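Local coordinates for adenosyl-chloride synthase (Thermotoga maritima, PDB 2ZBV), which binds adenosine between subunits of a trimer and probably cleaves S-adenosyl-L-methionine, at residues A[71-75]-A[124-128]; A[66-70]-A[90-94]; A[1-7]-A[61-67]. All coordinates share one frame; numbering follows the deposited sequence.

Contact 1: residues A[71-75]-A[124-128]; sequences VGTSR and FTFHG. With ADN (adenosine), chain D.
The imidazole of His127 is covered on one face by a methyl of Val71: CG2 stands 4.1 Å from the ring centroid, 21° off the normal, a CH-pi contact displaced toward the rim. The ring's CD2 meets Arg75 differently, lying 3.2 Å from Arg75 NH2 at the edge of the guanidinium and near its plane, while the two planes are inclined by 54°. One guanidinium face has the backbone N of Gly72 above it, again toward the rim. Arg75 and His127 run past each other in opposite directions. The polar end of the arginine is claimed by Asp68, with which NH2 forms a salt bridge.

Val71 owes its double role to its first torsion: CG2, trans to the backbone N, reaches segment 124-128, packing 3.6 Å from Thr125 C, whereas CG1 faces Thr125 CB and the ribose. Here the loop after strand 62-66 meets the start of helix 127-140, whose N-cap position is held by Phe126, and together they wall the 5' end of the adenosine pocket. The nucleoside's O5' donates a hydrogen bond of 2.7 Å to Thr125 O, and Val71 CG2 lies 3.7 Å from the same hydroxyl. Gly72 passes close to Phe124, its CA 3.2 Å from Phe124 O, so the two backbones are tightly packed at this point. Phe220 of the second subunit packs on Val71, and Lys218 of that subunit on Phe124 and Thr125.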
loop_
_atom_site.group_PDB
_atom_site.type_symbol
_atom_site.label_atom_id
_atom_site.label_comp_id
_atom_site.label_asym_id
_atom_site.label_seq_id
_atom_site.Cartn_x
_atom_site.Cartn_y
_atom_site.Cartn_z
ATOM N N VAL A 71 11.244 -17.259 12.735
ATOM C CA VAL A 71 11.654 -16.207 13.646
ATOM C C VAL A 71 11.671 -16.750 15.082
ATOM O O VAL A 71 10.741 -17.434 15.511
ATOM C CB VAL A 71 10.694 -14.989 13.545
ATOM C CG1 VAL A 71 9.283 -15.385 14.011
ATOM C CG2 VAL A 71 11.233 -13.821 14.358
ATOM N N GLY A 72 12.748 -16.471 15.811
ATOM C CA GLY A 72 12.835 -16.931 17.187
ATOM C C GLY A 72 13.409 -18.323 17.401
ATOM O O GLY A 72 13.578 -18.744 18.542
ATOM N N THR A 73 13.707 -19.041 16.321
ATOM C CA THR A 73 14.273 -20.385 16.432
ATOM C C THR A 73 15.794 -20.310 16.269
ATOM O O THR A 73 16.366 -19.225 16.285
ATOM C CB THR A 73 13.693 -21.334 15.357
ATOM O OG1 THR A 73 14.101 -20.894 14.058
ATOM C CG2 THR A 73 12.166 -21.351 15.421
ATOM N N SER A 74 16.445 -21.456 16.102
ATOM C CA SER A 74 17.898 -21.481 15.960
ATOM C C SER A 74 18.370 -21.045 14.577
ATOM O O SER A 74 19.570 -21.004 14.309
ATOM C CB SER A 74 18.432 -22.883 16.259
ATOM O OG SER A 74 17.961 -23.818 15.301
ATOM N N ARG A 75 17.431 -20.724 13.695
ATOM C CA ARG A 75 17.798 -20.291 12.355
ATOM C C ARG A 75 18.654 -19.032 12.492
ATOM O O ARG A 75 18.366 -18.152 13.312
ATOM C CB ARG A 75 16.539 -20.016 11.522
ATOM C CG ARG A 75 15.749 -18.779 11.941
ATOM C CD ARG A 75 16.076 -17.581 11.052
ATOM N NE ARG A 75 15.344 -16.379 11.455
ATOM C CZ ARG A 75 15.694 -15.589 12.467
ATOM N NH1 ARG A 75 16.780 -15.864 13.186
ATOM N NH2 ARG A 75 14.950 -14.529 12.771
ATOM N N PHE A 124 10.587 -12.241 20.731
ATOM C CA PHE A 124 10.827 -13.574 20.197
ATOM C C PHE A 124 10.318 -13.750 18.778
ATOM O O PHE A 124 10.872 -14.537 18.018
ATOM C CB PHE A 124 10.155 -14.644 21.066
ATOM C CG PHE A 124 10.590 -14.628 22.499
ATOM C CD1 PHE A 124 11.939 -14.701 22.831
ATOM C CD2 PHE A 124 9.648 -14.556 23.521
ATOM C CE1 PHE A 124 12.344 -14.701 24.165
ATOM C CE2 PHE A 124 10.038 -14.554 24.860
ATOM C CZ PHE A 124 11.388 -14.627 25.185
ATOM N N THR A 125 9.271 -13.018 18.413
ATOM C CA THR A 125 8.689 -13.196 17.091
ATOM C C THR A 125 8.680 -12.008 16.122
ATOM O O THR A 125 7.960 -12.037 15.126
ATOM C CB THR A 125 7.246 -13.739 17.226
ATOM O OG1 THR A 125 6.451 -12.815 17.977
ATOM C CG2 THR A 125 7.253 -15.085 17.960
ATOM N N PHE A 126 9.467 -10.973 16.398
ATOM C CA PHE A 126 9.522 -9.821 15.495
ATOM C C PHE A 126 10.956 -9.313 15.324
ATOM O O PHE A 126 11.246 -8.141 15.568
ATOM C CB PHE A 126 8.617 -8.690 16.003
ATOM C CG PHE A 126 8.266 -7.656 14.948
ATOM C CD1 PHE A 126 8.561 -7.870 13.602
ATOM C CD2 PHE A 126 7.620 -6.478 15.305
ATOM C CE1 PHE A 126 8.216 -6.921 12.624
ATOM C CE2 PHE A 126 7.269 -5.522 14.342
ATOM C CZ PHE A 126 7.569 -5.748 12.997
ATOM N N HIS A 127 11.852 -10.204 14.911
ATOM C CA HIS A 127 13.244 -9.832 14.694
ATOM C C HIS A 127 13.315 -8.804 13.563
ATOM O O HIS A 127 14.270 -8.035 13.470
ATOM C CB HIS A 127 14.079 -11.068 14.354
ATOM C CG HIS A 127 14.339 -11.969 15.524
ATOM N ND1 HIS A 127 13.795 -11.747 16.771
ATOM C CD2 HIS A 127 15.075 -13.101 15.632
ATOM C CE1 HIS A 127 14.185 -12.702 17.598
ATOM N NE2 HIS A 127 14.962 -13.538 16.932
ATOM N N GLY A 128 12.291 -8.784 12.711
ATOM C CA GLY A 128 12.263 -7.819 11.628
ATOM C C GLY A 128 12.415 -6.397 12.152
ATOM O O GLY A 128 13.092 -5.569 11.540
HETATM O "O5'" ADN D . 8.783 -11.598 12.601
HETATM C "C5'" ADN D . 8.102 -11.430 11.352
HETATM C "C4'" ADN D . 7.844 -12.798 10.726
HETATM O "O4'" ADN D . 6.981 -13.632 11.558
HETATM C "C3'" ADN D . 7.137 -12.710 9.353
HETATM O "O3'" ADN D . 8.092 -12.634 8.296
HETATM C "C2'" ADN D . 6.274 -13.991 9.324
HETATM O "O2'" ADN D . 6.650 -14.856 8.251
HETATM C "C1'" ADN D . 6.479 -14.660 10.681
HETATM N N9 ADN D . 5.197 -15.188 11.180
HETATM C C8 ADN D . 4.109 -14.440 11.581
HETATM N N7 ADN D . 3.140 -15.216 11.958
HETATM C C5 ADN D . 3.527 -16.504 11.830
HETATM C C6 ADN D . 2.913 -17.764 12.076
HETATM N N6 ADN D . 1.615 -17.835 12.567
HETATM N N1 ADN D . 3.622 -18.886 11.821
HETATM C C2 ADN D . 4.884 -18.840 11.347
HETATM N N3 ADN D . 5.495 -17.677 11.103
HETATM C C4 ADN D . 4.862 -16.504 11.327
#

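Contact 2: residues A[66-70]-A[90-94]; sequences VVDYG and APDNG. With ADN (adenosine), chain D.
The two backbones stay well apart, with Asp68 and Pro91 the nearest pair at 6.3 Å between CA atoms, and side chains from segment 90-94 bridge to the loop 66-70. Asn93 makes the direct polar link. Its ND2 donates to Val67 O over 2.8 Å; the acceptor lies almost in the amide plane, and the donor sits in the carbonyl plane at a C=O...N angle of 153°. The amide reaches across because CG is tucked between the backbone N and carbonyl carbon of Asn93 (chi1 61°). At its other end, OD1 accepts from Val95 N, so both ends of the amide are held and its flip state is fixed.

A water extends this link. It accepts from Asn93 ND2 and from Gly70 N and donates to Asp68 OD1, 2.5 Å away, and it also lies over the centre of one face of the Tyr69 ring. The planes of that ring and the Asn93 amide are only 13° apart, but the groups are offset and do not stack. A second water, in the ring plane at the edge, joins Tyr69 OH to Asn93 O. Pro91 packs against the carboxylate, its CB 3.4 Å from Asp68 OD1 as the two side chains pass in opposite directions. The other carboxylate oxygen, OD2, is in a salt bridge with Arg75.

This loop follows a central strand of the N-terminal domain and cradles the nucleoside. Asp68 N donates a nearly straight bond to adenosine O3' over 2.8 Å, and Tyr69 CA lies 3.4 Å from adenine N3. With the carbonyl before Asp68 gripped by Asn93 and the carboxylate by water and arginine, the N-H that binds the ribose is probably held in a preset orientation.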
loop_
_atom_site.group_PDB
_atom_site.type_symbol
_atom_site.label_atom_id
_atom_site.label_comp_id
_atom_site.label_asym_id
_atom_site.label_seq_id
_atom_site.Cartn_x
_atom_site.Cartn_y
_atom_site.Cartn_z
ATOM N N VAL A 66 12.454 -9.663 4.975
ATOM C CA VAL A 66 11.928 -10.410 6.099
ATOM C C VAL A 66 10.648 -11.207 5.856
ATOM O O VAL A 66 9.533 -10.697 6.004
ATOM C CB VAL A 66 11.704 -9.479 7.324
ATOM C CG1 VAL A 66 11.357 -10.310 8.556
ATOM C CG2 VAL A 66 12.959 -8.652 7.595
ATOM N N VAL A 67 10.841 -12.462 5.467
ATOM C CA VAL A 67 9.774 -13.454 5.276
ATOM C C VAL A 67 10.459 -14.477 6.169
ATOM O O VAL A 67 11.333 -15.234 5.735
ATOM C CB VAL A 67 9.685 -13.941 3.828
ATOM C CG1 VAL A 67 8.563 -14.973 3.698
ATOM C CG2 VAL A 67 9.418 -12.756 2.907
ATOM N N ASP A 68 10.054 -14.479 7.431
ATOM C CA ASP A 68 10.734 -15.271 8.441
ATOM C C ASP A 68 9.854 -16.140 9.347
ATOM O O ASP A 68 9.676 -15.840 10.522
ATOM C CB ASP A 68 11.544 -14.239 9.244
ATOM C CG ASP A 68 12.501 -14.844 10.225
ATOM O OD1 ASP A 68 12.875 -16.027 10.076
ATOM O OD2 ASP A 68 12.898 -14.091 11.141
ATOM N N TYR A 69 9.324 -17.234 8.810
ATOM C CA TYR A 69 8.462 -18.115 9.607
ATOM C C TYR A 69 9.212 -18.752 10.775
ATOM O O TYR A 69 8.601 -19.157 11.763
ATOM C CB TYR A 69 7.865 -19.213 8.718
ATOM C CG TYR A 69 8.914 -20.079 8.044
ATOM C CD1 TYR A 69 9.445 -21.197 8.685
ATOM C CD2 TYR A 69 9.400 -19.753 6.780
ATOM C CE1 TYR A 69 10.442 -21.972 8.082
ATOM C CE2 TYR A 69 10.393 -20.512 6.169
ATOM C CZ TYR A 69 10.911 -21.618 6.823
ATOM O OH TYR A 69 11.912 -22.348 6.223
ATOM N N GLY A 70 10.536 -18.842 10.665
ATOM C CA GLY A 70 11.330 -19.450 11.724
ATOM C C GLY A 70 11.854 -18.439 12.725
ATOM O O GLY A 70 12.790 -18.717 13.481
ATOM N N ALA A 90 18.796 -10.539 6.044
ATOM C CA ALA A 90 17.689 -11.485 6.080
ATOM C C ALA A 90 17.931 -12.744 6.910
ATOM O O ALA A 90 19.044 -13.006 7.373
ATOM C CB ALA A 90 17.347 -11.896 4.656
ATOM N N PRO A 91 16.868 -13.534 7.126
ATOM C CA PRO A 91 17.022 -14.768 7.894
ATOM C C PRO A 91 17.664 -15.796 6.972
ATOM O O PRO A 91 17.491 -15.738 5.750
ATOM C CB PRO A 91 15.583 -15.132 8.258
ATOM C CG PRO A 91 14.796 -14.594 7.096
ATOM C CD PRO A 91 15.440 -13.237 6.896
ATOM N N ASP A 92 18.413 -16.726 7.551
ATOM C CA ASP A 92 19.075 -17.768 6.773
ATOM C C ASP A 92 18.084 -18.908 6.493
ATOM O O ASP A 92 18.262 -20.027 6.972
ATOM C CB ASP A 92 20.296 -18.292 7.552
ATOM C CG ASP A 92 21.038 -19.392 6.815
ATOM O OD1 ASP A 92 21.206 -19.280 5.580
ATOM O OD2 ASP A 92 21.463 -20.366 7.471
ATOM N N ASN A 93 17.040 -18.619 5.717
ATOM C CA ASN A 93 16.029 -19.629 5.405
ATOM C C ASN A 93 15.866 -19.907 3.915
ATOM O O ASN A 93 14.899 -20.549 3.506
ATOM C CB ASN A 93 14.674 -19.214 5.983
ATOM C CG ASN A 93 14.170 -17.902 5.397
ATOM O OD1 ASN A 93 14.730 -17.389 4.422
ATOM N ND2 ASN A 93 13.114 -17.357 5.988
ATOM N N GLY A 94 16.797 -19.417 3.103
ATOM C CA GLY A 94 16.708 -19.657 1.674
ATOM C C GLY A 94 16.119 -18.519 0.854
ATOM O O GLY A 94 16.121 -18.588 -0.374
HETATM O "O5'" ADN D . 8.783 -11.598 12.601
HETATM C "C5'" ADN D . 8.102 -11.430 11.352
HETATM C "C4'" ADN D . 7.844 -12.798 10.726
HETATM O "O4'" ADN D . 6.981 -13.632 11.558
HETATM C "C3'" ADN D . 7.137 -12.710 9.353
HETATM O "O3'" ADN D . 8.092 -12.634 8.296
HETATM C "C2'" ADN D . 6.274 -13.991 9.324
HETATM O "O2'" ADN D . 6.650 -14.856 8.251
HETATM C "C1'" ADN D . 6.479 -14.660 10.681
HETATM N N9 ADN D . 5.197 -15.188 11.180
HETATM C C8 ADN D . 4.109 -14.440 11.581
HETATM N N7 ADN D . 3.140 -15.216 11.958
HETATM C C5 ADN D . 3.527 -16.504 11.830
HETATM C C6 ADN D . 2.913 -17.764 12.076
HETATM N N6 ADN D . 1.615 -17.835 12.567
HETATM N N1 ADN D . 3.622 -18.886 11.821
HETATM C C2 ADN D . 4.884 -18.840 11.347
HETATM N N3 ADN D . 5.495 -17.677 11.103
HETATM C C4 ADN D . 4.862 -16.504 11.327
HETATM O O HOH W 1 12.540 -18.070 8.659
HETATM O O HOH W 2 12.673 -21.946 3.753
#

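Contact 3: residues A[1-7]-A[61-67]; sequences MIGFLTD and TVFLVVV. With ADN (adenosine), chain D.
Phe4 and Leu64 both direct CG trans to their backbone N (chi1 -157° in Phe4), which lays the side chains side by side, pointing the same way. Leu64 CD2 comes over one face of the phenyl ring, 3.3 Å from Phe4 CE1, while Leu64 O lies in the ring plane at its edge. A different torsion serves Asp7: with chi1 at 62° its carboxylate swings toward the ribose, where OD1 accepts from adenosine O3' and OD2 from O2', each over 2.8 Å. Phe41 N also donates to OD2.

Strands 2-6 and 62-66 are parallel neighbours in the middle of the six-stranded mixed sheet of the N-terminal domain; their axes approach to 4.6 Å and are inclined by 15°. The intervening chain carries helices 14-25 and 43-54 and strand 31-33. Five backbone hydrogen bonds join the pair, from Val62 N to Met1 O at one end to Val66 N to Leu5 O at the other. Ile2, Phe4, Val62, Leu64 and Val66 face helices 14-25 and 127-140, and Leu5, Phe63 and Val65 face helix 43-54.

At Gly3 the Phe63 ring closes in, CD1 standing 4.0 Å from Gly3 CA, a close fit. Thr61 CG2 lies over one face of that ring, toward the rim and 3.7 Å above its plane. The hydroxyl of Thr6 is bonded to His36 and to Trp8 N, and so ties the strand's end to the loop bearing Asp7. Beside this loop, Val67 CG1 packs 3.8 Å from Asp7 OD2.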
loop_
_atom_site.group_PDB
_atom_site.type_symbol
_atom_site.label_atom_id
_atom_site.label_comp_id
_atom_site.label_asym_id
_atom_site.label_seq_id
_atom_site.Cartn_x
_atom_site.Cartn_y
_atom_site.Cartn_z
HETATM N N MSE A 1 20.254 3.713 -0.560
HETATM C CA MSE A 1 18.819 3.466 -0.255
HETATM C C MSE A 1 18.592 2.056 0.298
HETATM O O MSE A 1 19.438 1.178 0.150
HETATM C CB MSE A 1 17.964 3.684 -1.519
HETATM C CG MSE A 1 18.410 2.902 -2.763
HETATM SE SE MSE A 1 17.435 3.340 -4.442
HETATM C CE MSE A 1 18.377 4.974 -4.915
ATOM N N ILE A 2 17.452 1.861 0.952
ATOM C CA ILE A 2 17.086 0.568 1.511
ATOM C C ILE A 2 15.870 -0.000 0.763
ATOM O O ILE A 2 14.840 0.662 0.676
ATOM C CB ILE A 2 16.734 0.703 3.021
ATOM C CG1 ILE A 2 18.010 0.922 3.836
ATOM C CG2 ILE A 2 16.011 -0.538 3.515
ATOM C CD1 ILE A 2 17.740 1.255 5.301
ATOM N N GLY A 3 16.005 -1.212 0.216
ATOM C CA GLY A 3 14.904 -1.863 -0.489
ATOM C C GLY A 3 14.227 -2.763 0.533
ATOM O O GLY A 3 14.869 -3.654 1.078
ATOM N N PHE A 4 12.933 -2.561 0.760
ATOM C CA PHE A 4 12.183 -3.282 1.798
ATOM C C PHE A 4 11.206 -4.327 1.236
ATOM O O PHE A 4 10.297 -3.990 0.471
ATOM C CB PHE A 4 11.446 -2.211 2.622
ATOM C CG PHE A 4 11.055 -2.625 4.027
ATOM C CD1 PHE A 4 11.424 -3.858 4.562
ATOM C CD2 PHE A 4 10.290 -1.752 4.810
ATOM C CE1 PHE A 4 11.035 -4.221 5.866
ATOM C CE2 PHE A 4 9.892 -2.099 6.112
ATOM C CZ PHE A 4 10.269 -3.342 6.638
ATOM N N LEU A 5 11.390 -5.589 1.630
ATOM C CA LEU A 5 10.544 -6.698 1.161
ATOM C C LEU A 5 10.116 -7.617 2.324
ATOM O O LEU A 5 10.963 -8.113 3.066
ATOM C CB LEU A 5 11.322 -7.503 0.110
ATOM C CG LEU A 5 10.771 -8.789 -0.520
ATOM C CD1 LEU A 5 9.421 -8.535 -1.160
ATOM C CD2 LEU A 5 11.757 -9.278 -1.590
ATOM N N THR A 6 8.808 -7.840 2.481
ATOM C CA THR A 6 8.287 -8.702 3.554
ATOM C C THR A 6 6.948 -9.351 3.177
ATOM O O THR A 6 6.405 -9.113 2.097
ATOM C CB THR A 6 7.998 -7.916 4.865
ATOM O OG1 THR A 6 6.757 -7.209 4.728
ATOM C CG2 THR A 6 9.120 -6.906 5.185
ATOM N N ASP A 7 6.421 -10.154 4.101
ATOM C CA ASP A 7 5.129 -10.812 3.942
ATOM C C ASP A 7 4.222 -10.280 5.057
ATOM O O ASP A 7 3.240 -10.916 5.423
ATOM C CB ASP A 7 5.283 -12.341 4.065
ATOM C CG ASP A 7 5.804 -12.782 5.441
ATOM O OD1 ASP A 7 6.425 -11.956 6.142
ATOM O OD2 ASP A 7 5.613 -13.960 5.815
ATOM N N THR A 61 23.114 -0.807 -2.550
ATOM C CA THR A 61 21.777 -0.799 -1.978
ATOM C C THR A 61 21.756 -1.868 -0.897
ATOM O O THR A 61 22.361 -2.924 -1.057
ATOM C CB THR A 61 20.698 -1.177 -3.024
ATOM O OG1 THR A 61 20.691 -0.217 -4.090
ATOM C CG2 THR A 61 19.322 -1.222 -2.373
ATOM N N VAL A 62 21.074 -1.576 0.206
ATOM C CA VAL A 62 20.927 -2.527 1.302
ATOM C C VAL A 62 19.476 -3.014 1.262
ATOM O O VAL A 62 18.552 -2.213 1.316
ATOM C CB VAL A 62 21.183 -1.867 2.678
ATOM C CG1 VAL A 62 20.852 -2.856 3.788
ATOM C CG2 VAL A 62 22.651 -1.428 2.794
ATOM N N PHE A 63 19.286 -4.323 1.159
ATOM C CA PHE A 63 17.949 -4.897 1.107
ATOM C C PHE A 63 17.532 -5.504 2.444
ATOM O O PHE A 63 18.251 -6.317 3.022
ATOM C CB PHE A 63 17.883 -5.971 0.018
ATOM C CG PHE A 63 18.021 -5.428 -1.383
ATOM C CD1 PHE A 63 16.901 -5.000 -2.093
ATOM C CD2 PHE A 63 19.273 -5.345 -1.991
ATOM C CE1 PHE A 63 17.021 -4.496 -3.398
ATOM C CE2 PHE A 63 19.408 -4.841 -3.298
ATOM C CZ PHE A 63 18.271 -4.416 -3.998
ATOM N N LEU A 64 16.372 -5.091 2.934
ATOM C CA LEU A 64 15.832 -5.609 4.189
ATOM C C LEU A 64 14.768 -6.613 3.769
ATOM O O LEU A 64 13.691 -6.226 3.333
ATOM C CB LEU A 64 15.218 -4.469 4.990
ATOM C CG LEU A 64 14.480 -4.800 6.292
ATOM C CD1 LEU A 64 15.352 -5.623 7.232
ATOM C CD2 LEU A 64 14.085 -3.479 6.935
ATOM N N VAL A 65 15.088 -7.900 3.880
ATOM C CA VAL A 65 14.181 -8.950 3.440
ATOM C C VAL A 65 13.720 -9.810 4.604
ATOM O O VAL A 65 14.490 -10.602 5.143
ATOM C CB VAL A 65 14.873 -9.846 2.392
ATOM C CG1 VAL A 65 13.860 -10.799 1.754
ATOM C CG2 VAL A 65 15.551 -8.971 1.342
ATOM N N VAL A 66 12.454 -9.663 4.975
ATOM C CA VAL A 66 11.928 -10.410 6.099
ATOM C C VAL A 66 10.648 -11.207 5.856
ATOM O O VAL A 66 9.533 -10.697 6.004
ATOM C CB VAL A 66 11.704 -9.479 7.324
ATOM C CG1 VAL A 66 11.357 -10.310 8.556
ATOM C CG2 VAL A 66 12.959 -8.652 7.595
ATOM N N VAL A 67 10.841 -12.462 5.467
ATOM C CA VAL A 67 9.774 -13.454 5.276
ATOM C C VAL A 67 10.459 -14.477 6.169
ATOM O O VAL A 67 11.333 -15.234 5.735
ATOM C CB VAL A 67 9.685 -13.941 3.828
ATOM C CG1 VAL A 67 8.563 -14.973 3.698
ATOM C CG2 VAL A 67 9.418 -12.756 2.907
HETATM O "O5'" ADN D . 8.783 -11.598 12.601
HETATM C "C5'" ADN D . 8.102 -11.430 11.352
HETATM C "C4'" ADN D . 7.844 -12.798 10.726
HETATM O "O4'" ADN D . 6.981 -13.632 11.558
HETATM C "C3'" ADN D . 7.137 -12.710 9.353
HETATM O "O3'" ADN D . 8.092 -12.634 8.296
HETATM C "C2'" ADN D . 6.274 -13.991 9.324
HETATM O "O2'" ADN D . 6.650 -14.856 8.251
HETATM C "C1'" ADN D . 6.479 -14.660 10.681
HETATM N N9 ADN D . 5.197 -15.188 11.180
HETATM C C8 ADN D . 4.109 -14.440 11.581
HETATM N N7 ADN D . 3.140 -15.216 11.958
HETATM C C5 ADN D . 3.527 -16.504 11.830
HETATM C C6 ADN D . 2.913 -17.764 12.076
HETATM N N6 ADN D . 1.615 -17.835 12.567
HETATM N N1 ADN D . 3.622 -18.886 11.821
HETATM C C2 ADN D . 4.884 -18.840 11.347
HETATM N N3 ADN D . 5.495 -17.677 11.103
HETATM C C4 ADN D . 4.862 -16.504 11.327
#

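All three contacts lie in the N-terminal domain and touch the same adenosine. Contact 3 pairs two inner strands of the six-stranded sheet, and contact 2 continues from it, sharing Val66 and Val67 and reaching the neighbouring strand 87-91; their centres are about 12 Å apart. Contact 1, its centre about 9 Å from that of contact 2 and about 16 Å from that of contact 3, adds the start of helix 127-140. Along the chain contact 3 closes before contact 1 opens, whereas the segments of contacts 1 and 2 alternate, and an Arg75-Asp68 salt bridge joins those two. The C-terminal ends of the parallel strands thus present loops to the nucleoside, with the second subunit completing the pocket.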